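Local coordinates for protein nucleoporin NUP82 (Saccharomyces cerevisiae, PDB 3PBP) that serves as a structural constituent of the nuclear pore complex, its N-terminal beta-propeller domain interacting with the nucleoporin NUP116, at residues C141-M153 / A177-K189. The protein carries 1 engineered substitution. Numbering follows the deposited sequence.
Sequences CIVVLKEDDTITM and ARVNDITDLEFSK
Asp149, in the hairpin turn between strands 141-146 and 151-155, accepts two backbone N-H groups from residues 181-182. The contact joins two neighbouring blades of the N-terminal beta-propeller. OD2 of Asp149 receives Asp181 N at 2.8 Å, and OD1 receives Ile182 N at 2.9 Å. Both donors lie well above the carboxylate plane. CG of Asp149 stands anti to its carbonyl carbon (chi1 -77°), which carries the carboxylate over to the start of strand 182-187. An asparagine here would probably lose one of the two bonds, because its amide nitrogen cannot accept an N-H. Arg178 adds a second tie from its extended chain: NH2 reaches Asp148 O at 2.7 Å, almost in line with the carbonyl bond. NH1 of Arg178 bonds Asn167 O. The side chain of Asn167 also bonds the backbone oxygens of Asp149 and Val179, so it bridges both segments. Apolar packing continues along the strands. Leu145 meets Ile182 with both methyls, CD1 lying 4.0 Å from Ile182 CD1. Ile151 CD1 touches the same Ile182 methyl. Leu185 CD2 packs on Leu145 CB. At the far end, Val143 CG2 meets the edge of the Phe187 ring, 3.9 Å from CZ.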
ATOM      1  N   CYS A 141       1.105 -12.684  10.899  1.00 53.21           N
ATOM      2  CA  CYS A 141       0.288 -12.113   9.843  1.00 52.80           C
ATOM      3  C   CYS A 141       1.019 -11.804   8.532  1.00 52.17           C
ATOM      4  O   CYS A 141       2.027 -11.100   8.530  1.00 51.81           O
ATOM      5  CB  CYS A 141      -0.382 -10.853  10.378  1.00 53.25           C
ATOM      6  SG  CYS A 141      -1.356  -9.954   9.167  1.00 59.05           S
ATOM      7  N   ILE A 142       0.526 -12.341   7.416  1.00 50.82           N
ATOM      8  CA  ILE A 142       1.151 -12.047   6.132  1.00 50.08           C
ATOM      9  C   ILE A 142       0.185 -11.265   5.251  1.00 50.26           C
ATOM     10  O   ILE A 142      -1.016 -11.549   5.189  1.00 49.78           O
ATOM     11  CB  ILE A 142       1.629 -13.319   5.365  1.00 50.14           C
ATOM     12  CG1 ILE A 142       0.446 -14.226   5.026  1.00 48.27           C
ATOM     13  CG2 ILE A 142       2.691 -14.044   6.174  1.00 45.52           C
ATOM     14  CD1 ILE A 142       0.823 -15.354   4.089  1.00 48.11           C
ATOM     15  N   VAL A 143       0.724 -10.258   4.581  1.00 49.23           N
ATOM     16  CA  VAL A 143      -0.073  -9.404   3.725  1.00 48.48           C
ATOM     17  C   VAL A 143       0.175  -9.821   2.287  1.00 48.83           C
ATOM     18  O   VAL A 143       1.323  -9.875   1.840  1.00 50.42           O
ATOM     19  CB  VAL A 143       0.324  -7.940   3.944  1.00 46.82           C
ATOM     20  CG1 VAL A 143      -0.576  -7.009   3.148  1.00 46.20           C
ATOM     21  CG2 VAL A 143       0.259  -7.632   5.415  1.00 46.26           C
ATOM     22  N   VAL A 144      -0.896 -10.121   1.562  1.00 48.19           N
ATOM     23  CA  VAL A 144      -0.756 -10.572   0.186  1.00 47.28           C
ATOM     24  C   VAL A 144      -1.431  -9.668  -0.839  1.00 47.75           C
ATOM     25  O   VAL A 144      -2.636  -9.419  -0.760  1.00 49.37           O
ATOM     26  CB  VAL A 144      -1.311 -12.027   0.040  1.00 46.12           C
ATOM     27  CG1 VAL A 144      -1.145 -12.518  -1.391  1.00 45.06           C
ATOM     28  CG2 VAL A 144      -0.586 -12.960   1.012  1.00 43.65           C
ATOM     29  N   LEU A 145      -0.646  -9.176  -1.792  1.00 47.75           N
ATOM     30  CA  LEU A 145      -1.167  -8.334  -2.866  1.00 49.55           C
ATOM     31  C   LEU A 145      -1.280  -9.195  -4.132  1.00 51.11           C
ATOM     32  O   LEU A 145      -0.306  -9.846  -4.536  1.00 51.05           O
ATOM     33  CB  LEU A 145      -0.225  -7.158  -3.142  1.00 47.64           C
ATOM     34  CG  LEU A 145      -0.545  -6.388  -4.424  1.00 46.33           C
ATOM     35  CD1 LEU A 145      -1.788  -5.543  -4.189  1.00 46.07           C
ATOM     36  CD2 LEU A 145       0.628  -5.516  -4.831  1.00 47.53           C
ATOM     37  N   LYS A 146      -2.458  -9.204  -4.755  1.00 52.94           N
ATOM     38  CA  LYS A 146      -2.658  -9.993  -5.983  1.00 55.62           C
ATOM     39  C   LYS A 146      -2.780  -9.105  -7.238  1.00 56.44           C
ATOM     40  O   LYS A 146      -2.905  -7.885  -7.121  1.00 56.31           O
ATOM     41  CB  LYS A 146      -3.910 -10.871  -5.832  1.00 55.06           C
ATOM     42  CG  LYS A 146      -3.740 -12.019  -4.845  1.00 54.95           C
ATOM     43  CD  LYS A 146      -5.067 -12.700  -4.532  1.00 53.26           C
ATOM     44  CE  LYS A 146      -4.860 -13.913  -3.637  1.00 53.08           C
ATOM     45  NZ  LYS A 146      -6.134 -14.360  -3.030  1.00 52.94           N
ATOM     46  N   GLU A 147      -2.727  -9.709  -8.430  1.00 58.04           N
ATOM     47  CA  GLU A 147      -2.872  -8.953  -9.680  1.00 59.56           C
ATOM     48  C   GLU A 147      -4.176  -8.173  -9.586  1.00 60.29           C
ATOM     49  O   GLU A 147      -4.370  -7.145 -10.234  1.00 58.78           O
ATOM     50  CB  GLU A 147      -2.933  -9.895 -10.869  1.00 61.70           C
ATOM     51  CG  GLU A 147      -1.639 -10.618 -11.123  1.00 67.04           C
ATOM     52  CD  GLU A 147      -0.467  -9.664 -11.204  1.00 70.41           C
ATOM     53  OE1 GLU A 147      -0.611  -8.608 -11.866  1.00 72.18           O
ATOM     54  OE2 GLU A 147       0.597  -9.969 -10.613  1.00 73.00           O
ATOM     55  N   ASP A 148      -5.059  -8.713  -8.752  1.00 61.98           N
ATOM     56  CA  ASP A 148      -6.372  -8.175  -8.424  1.00 63.08           C
ATOM     57  C   ASP A 148      -6.335  -6.714  -7.989  1.00 63.73           C
ATOM     58  O   ASP A 148      -7.276  -5.961  -8.230  1.00 63.07           O
ATOM     59  CB  ASP A 148      -6.917  -8.942  -7.230  1.00 64.30           C
ATOM     60  CG  ASP A 148      -8.091  -9.763  -7.565  1.00 66.72           C
ATOM     61  OD1 ASP A 148      -8.811  -9.367  -8.496  1.00 69.33           O
ATOM     62  OD2 ASP A 148      -8.301 -10.793  -6.887  1.00 68.65           O
ATOM     63  N   ASP A 149      -5.242  -6.362  -7.307  1.00 64.22           N
ATOM     64  CA  ASP A 149      -5.019  -5.053  -6.693  1.00 64.67           C
ATOM     65  C   ASP A 149      -5.715  -5.227  -5.345  1.00 64.02           C
ATOM     66  O   ASP A 149      -5.942  -4.291  -4.584  1.00 65.46           O
ATOM     67  CB  ASP A 149      -5.649  -3.907  -7.494  1.00 65.82           C
ATOM     68  CG  ASP A 149      -4.839  -3.547  -8.723  1.00 67.46           C
ATOM     69  OD1 ASP A 149      -3.588  -3.527  -8.620  1.00 66.09           O
ATOM     70  OD2 ASP A 149      -5.456  -3.275  -9.781  1.00 68.88           O
ATOM     71  N   THR A 150      -6.041  -6.478  -5.077  1.00 62.42           N
ATOM     72  CA  THR A 150      -6.691  -6.882  -3.860  1.00 61.48           C
ATOM     73  C   THR A 150      -5.559  -7.134  -2.841  1.00 60.85           C
ATOM     74  O   THR A 150      -4.488  -7.642  -3.202  1.00 61.38           O
ATOM     75  CB  THR A 150      -7.529  -8.173  -4.143  1.00 61.91           C
ATOM     76  OG1 THR A 150      -8.623  -8.245  -3.227  1.00 63.14           O
ATOM     77  CG2 THR A 150      -6.673  -9.434  -4.009  1.00 61.40           C
ATOM     78  N   ILE A 151      -5.777  -6.755  -1.583  1.00 59.39           N
ATOM     79  CA  ILE A 151      -4.764  -6.959  -0.538  1.00 57.20           C
ATOM     80  C   ILE A 151      -5.382  -7.814   0.563  1.00 57.04           C
ATOM     81  O   ILE A 151      -6.396  -7.448   1.152  1.00 57.95           O
ATOM     82  CB  ILE A 151      -4.283  -5.607   0.041  1.00 56.39           C
ATOM     83  CG1 ILE A 151      -3.706  -4.739  -1.089  1.00 53.74           C
ATOM     84  CG2 ILE A 151      -3.233  -5.846   1.124  1.00 55.45           C
ATOM     85  CD1 ILE A 151      -3.486  -3.287  -0.719  1.00 51.98           C
ATOM     86  N   THR A 152      -4.765  -8.953   0.845  1.00 57.17           N
ATOM     87  CA  THR A 152      -5.298  -9.879   1.843  1.00 58.35           C
ATOM     88  C   THR A 152      -4.385 -10.162   3.042  1.00 58.83           C
ATOM     89  O   THR A 152      -3.156 -10.255   2.910  1.00 57.27           O
ATOM     90  CB  THR A 152      -5.629 -11.240   1.167  1.00 59.10           C
ATOM     91  OG1 THR A 152      -6.303 -10.996  -0.075  1.00 58.54           O
ATOM     92  CG2 THR A 152      -6.504 -12.100   2.070  1.00 57.33           C
HETATM   93  N   MSE A 153      -4.994 -10.312   4.212  1.00 59.60           N
HETATM   94  CA  MSE A 153      -4.232 -10.615   5.409  1.00 62.76           C
HETATM   95  C   MSE A 153      -4.595 -12.001   5.915  1.00 63.08           C
HETATM   96  O   MSE A 153      -5.750 -12.287   6.213  1.00 62.60           O
HETATM   97  CB  MSE A 153      -4.506  -9.597   6.510  1.00 66.35           C
HETATM   98  CG  MSE A 153      -3.789  -8.277   6.367  1.00 71.13           C
HETATM   99 SE   MSE A 153      -4.101  -7.162   7.938  1.00 82.47          SE
HETATM  100  CE  MSE A 153      -5.676  -6.188   7.379  1.00 74.84           C
ATOM    101  N   ALA A 177     -12.897   3.995  -8.629  1.00 91.29           N
ATOM    102  CA  ALA A 177     -13.865   3.342  -7.754  1.00 89.71           C
ATOM    103  C   ALA A 177     -13.119   2.987  -6.456  1.00 88.15           C
ATOM    104  O   ALA A 177     -13.570   3.297  -5.345  1.00 87.94           O
ATOM    105  CB  ALA A 177     -14.409   2.080  -8.417  1.00 89.79           C
ATOM    106  N   ARG A 178     -11.963   2.344  -6.627  1.00 85.60           N
ATOM    107  CA  ARG A 178     -11.070   1.929  -5.532  1.00 82.24           C
ATOM    108  C   ARG A 178      -9.641   2.029  -6.106  1.00 80.67           C
ATOM    109  O   ARG A 178      -9.466   2.413  -7.275  1.00 80.40           O
ATOM    110  CB  ARG A 178     -11.352   0.480  -5.136  1.00 81.29           C
ATOM    111  CG  ARG A 178     -11.333  -0.436  -6.354  1.00 79.19           C
ATOM    112  CD  ARG A 178     -10.947  -1.854  -6.028  1.00 76.63           C
ATOM    113  NE  ARG A 178     -10.419  -2.506  -7.221  1.00 74.07           N
ATOM    114  CZ  ARG A 178      -9.780  -3.668  -7.219  1.00 73.76           C
ATOM    115  NH1 ARG A 178      -9.590  -4.320  -6.082  1.00 73.66           N
ATOM    116  NH2 ARG A 178      -9.313  -4.165  -8.352  1.00 73.46           N
ATOM    117  N   VAL A 179      -8.627   1.676  -5.315  1.00 77.01           N
ATOM    118  CA  VAL A 179      -7.252   1.759  -5.809  1.00 73.80           C
ATOM    119  C   VAL A 179      -6.903   0.629  -6.777  1.00 73.06           C
ATOM    120  O   VAL A 179      -6.967  -0.547  -6.421  1.00 72.93           O
ATOM    121  CB  VAL A 179      -6.233   1.733  -4.665  1.00 72.51           C
ATOM    122  CG1 VAL A 179      -4.851   2.059  -5.199  1.00 70.26           C
ATOM    123  CG2 VAL A 179      -6.637   2.709  -3.599  1.00 73.47           C
ATOM    124  N   ASN A 180      -6.519   0.999  -7.995  1.00 71.44           N
ATOM    125  CA  ASN A 180      -6.156   0.038  -9.029  1.00 70.72           C
ATOM    126  C   ASN A 180      -4.718   0.218  -9.469  1.00 69.61           C
ATOM    127  O   ASN A 180      -4.116   1.264  -9.241  1.00 70.85           O
ATOM    128  CB  ASN A 180      -7.069   0.199 -10.246  1.00 73.58           C
ATOM    129  CG  ASN A 180      -8.494  -0.254  -9.968  1.00 75.73           C
ATOM    130  OD1 ASN A 180      -8.772  -1.458  -9.921  1.00 78.29           O
ATOM    131  ND2 ASN A 180      -9.404   0.706  -9.763  1.00 74.66           N
ATOM    132  N   ASP A 181      -4.171  -0.816 -10.098  1.00 67.86           N
ATOM    133  CA  ASP A 181      -2.800  -0.796 -10.598  1.00 66.14           C
ATOM    134  C   ASP A 181      -1.724  -0.557  -9.534  1.00 64.42           C
ATOM    135  O   ASP A 181      -0.870   0.316  -9.691  1.00 65.09           O
ATOM    136  CB  ASP A 181      -2.679   0.266 -11.691  1.00 68.81           C
ATOM    137  CG  ASP A 181      -3.737   0.105 -12.785  1.00 71.49           C
ATOM    138  OD1 ASP A 181      -3.594  -0.814 -13.631  1.00 72.57           O
ATOM    139  OD2 ASP A 181      -4.717   0.891 -12.792  1.00 70.57           O
ATOM    140  N   ILE A 182      -1.754  -1.336  -8.459  1.00 61.42           N
ATOM    141  CA  ILE A 182      -0.764  -1.199  -7.402  1.00 58.17           C
ATOM    142  C   ILE A 182       0.529  -1.883  -7.846  1.00 58.46           C
ATOM    143  O   ILE A 182       0.507  -3.043  -8.234  1.00 59.17           O
ATOM    144  CB  ILE A 182      -1.270  -1.854  -6.109  1.00 55.45           C
ATOM    145  CG1 ILE A 182      -2.650  -1.291  -5.765  1.00 54.28           C
ATOM    146  CG2 ILE A 182      -0.295  -1.602  -4.984  1.00 55.83           C
ATOM    147  CD1 ILE A 182      -3.257  -1.828  -4.494  1.00 51.81           C
ATOM    148  N   THR A 183       1.650  -1.169  -7.802  1.00 58.58           N
ATOM    149  CA  THR A 183       2.937  -1.743  -8.204  1.00 59.40           C
ATOM    150  C   THR A 183       3.737  -2.175  -7.001  1.00 59.58           C
ATOM    151  O   THR A 183       4.550  -3.098  -7.098  1.00 60.99           O
ATOM    152  CB  THR A 183       3.873  -0.741  -8.904  1.00 59.80           C
ATOM    153  OG1 THR A 183       3.134   0.023  -9.850  1.00 63.29           O
ATOM    154  CG2 THR A 183       5.010  -1.482  -9.619  1.00 59.46           C
ATOM    155  N   ASP A 184       3.540  -1.481  -5.881  1.00 58.15           N
ATOM    156  CA  ASP A 184       4.305  -1.774  -4.681  1.00 55.28           C
ATOM    157  C   ASP A 184       3.546  -1.450  -3.406  1.00 54.00           C
ATOM    158  O   ASP A 184       2.572  -0.705  -3.396  1.00 53.27           O
ATOM    159  CB  ASP A 184       5.634  -1.008  -4.728  1.00 55.51           C
ATOM    160  CG  ASP A 184       6.720  -1.648  -3.873  1.00 56.00           C
ATOM    161  OD1 ASP A 184       6.489  -2.731  -3.305  1.00 53.93           O
ATOM    162  OD2 ASP A 184       7.818  -1.059  -3.772  1.00 58.11           O
ATOM    163  N   LEU A 185       4.031  -2.036  -2.324  1.00 54.51           N
ATOM    164  CA  LEU A 185       3.453  -1.918  -0.998  1.00 53.26           C
ATOM    165  C   LEU A 185       4.593  -1.703  -0.027  1.00 53.05           C
ATOM    166  O   LEU A 185       5.701  -2.219  -0.227  1.00 51.21           O
ATOM    167  CB  LEU A 185       2.773  -3.227  -0.642  1.00 54.98           C
ATOM    168  CG  LEU A 185       1.284  -3.219  -0.400  1.00 55.69           C
ATOM    169  CD1 LEU A 185       0.587  -2.462  -1.518  1.00 58.41           C
ATOM    170  CD2 LEU A 185       0.812  -4.655  -0.305  1.00 56.14           C
ATOM    171  N   GLU A 186       4.314  -0.969   1.037  1.00 52.60           N
ATOM    172  CA  GLU A 186       5.335  -0.689   2.023  1.00 53.89           C
ATOM    173  C   GLU A 186       4.685  -0.209   3.310  1.00 52.35           C
ATOM    174  O   GLU A 186       3.788   0.626   3.301  1.00 52.16           O
ATOM    175  CB  GLU A 186       6.300   0.373   1.463  1.00 58.00           C
ATOM    176  CG  GLU A 186       7.451   0.812   2.372  1.00 64.67           C
ATOM    177  CD  GLU A 186       8.408  -0.318   2.741  1.00 69.49           C
ATOM    178  OE1 GLU A 186       8.635  -1.210   1.891  1.00 69.94           O
ATOM    179  OE2 GLU A 186       8.946  -0.297   3.880  1.00 73.42           O
ATOM    180  N   PHE A 187       5.134  -0.757   4.424  1.00 51.35           N
ATOM    181  CA  PHE A 187       4.604  -0.350   5.708  1.00 50.27           C
ATOM    182  C   PHE A 187       5.323   0.885   6.236  1.00 49.22           C
ATOM    183  O   PHE A 187       6.527   1.055   6.062  1.00 48.26           O
ATOM    184  CB  PHE A 187       4.759  -1.476   6.724  1.00 49.03           C
ATOM    185  CG  PHE A 187       3.604  -2.427   6.765  1.00 49.79           C
ATOM    186  CD1 PHE A 187       2.457  -2.125   7.496  1.00 48.41           C
ATOM    187  CD2 PHE A 187       3.660  -3.639   6.073  1.00 50.77           C
ATOM    188  CE1 PHE A 187       1.365  -3.024   7.538  1.00 49.30           C
ATOM    189  CE2 PHE A 187       2.571  -4.541   6.111  1.00 51.32           C
ATOM    190  CZ  PHE A 187       1.422  -4.229   6.847  1.00 47.48           C
ATOM    191  N   SER A 188       4.558   1.751   6.875  1.00 49.24           N
ATOM    192  CA  SER A 188       5.112   2.931   7.483  1.00 51.88           C
ATOM    193  C   SER A 188       5.853   2.429   8.713  1.00 53.99           C
ATOM    194  O   SER A 188       5.542   1.360   9.229  1.00 55.99           O
ATOM    195  CB  SER A 188       3.997   3.865   7.919  1.00 51.61           C
ATOM    196  OG  SER A 188       4.528   4.887   8.734  1.00 52.33           O
ATOM    197  N   LYS A 189       6.821   3.190   9.200  1.00 54.38           N
ATOM    198  CA  LYS A 189       7.561   2.748  10.365  1.00 54.24           C
ATOM    199  C   LYS A 189       6.737   2.938  11.638  1.00 54.78           C
ATOM    200  O   LYS A 189       7.191   2.631  12.740  1.00 54.78           O
ATOM    201  CB  LYS A 189       8.908   3.483  10.444  1.00 53.69           C
ATOM    202  CG  LYS A 189       9.897   3.083   9.333  1.00 51.49           C
ATOM    203  CD  LYS A 189      10.303   1.619   9.424  1.00 51.87           C
ATOM    204  CE  LYS A 189      11.100   1.118   8.214  1.00 51.06           C
ATOM    205  NZ  LYS A 189      10.237   0.713   7.042  1.00 54.21           N
TER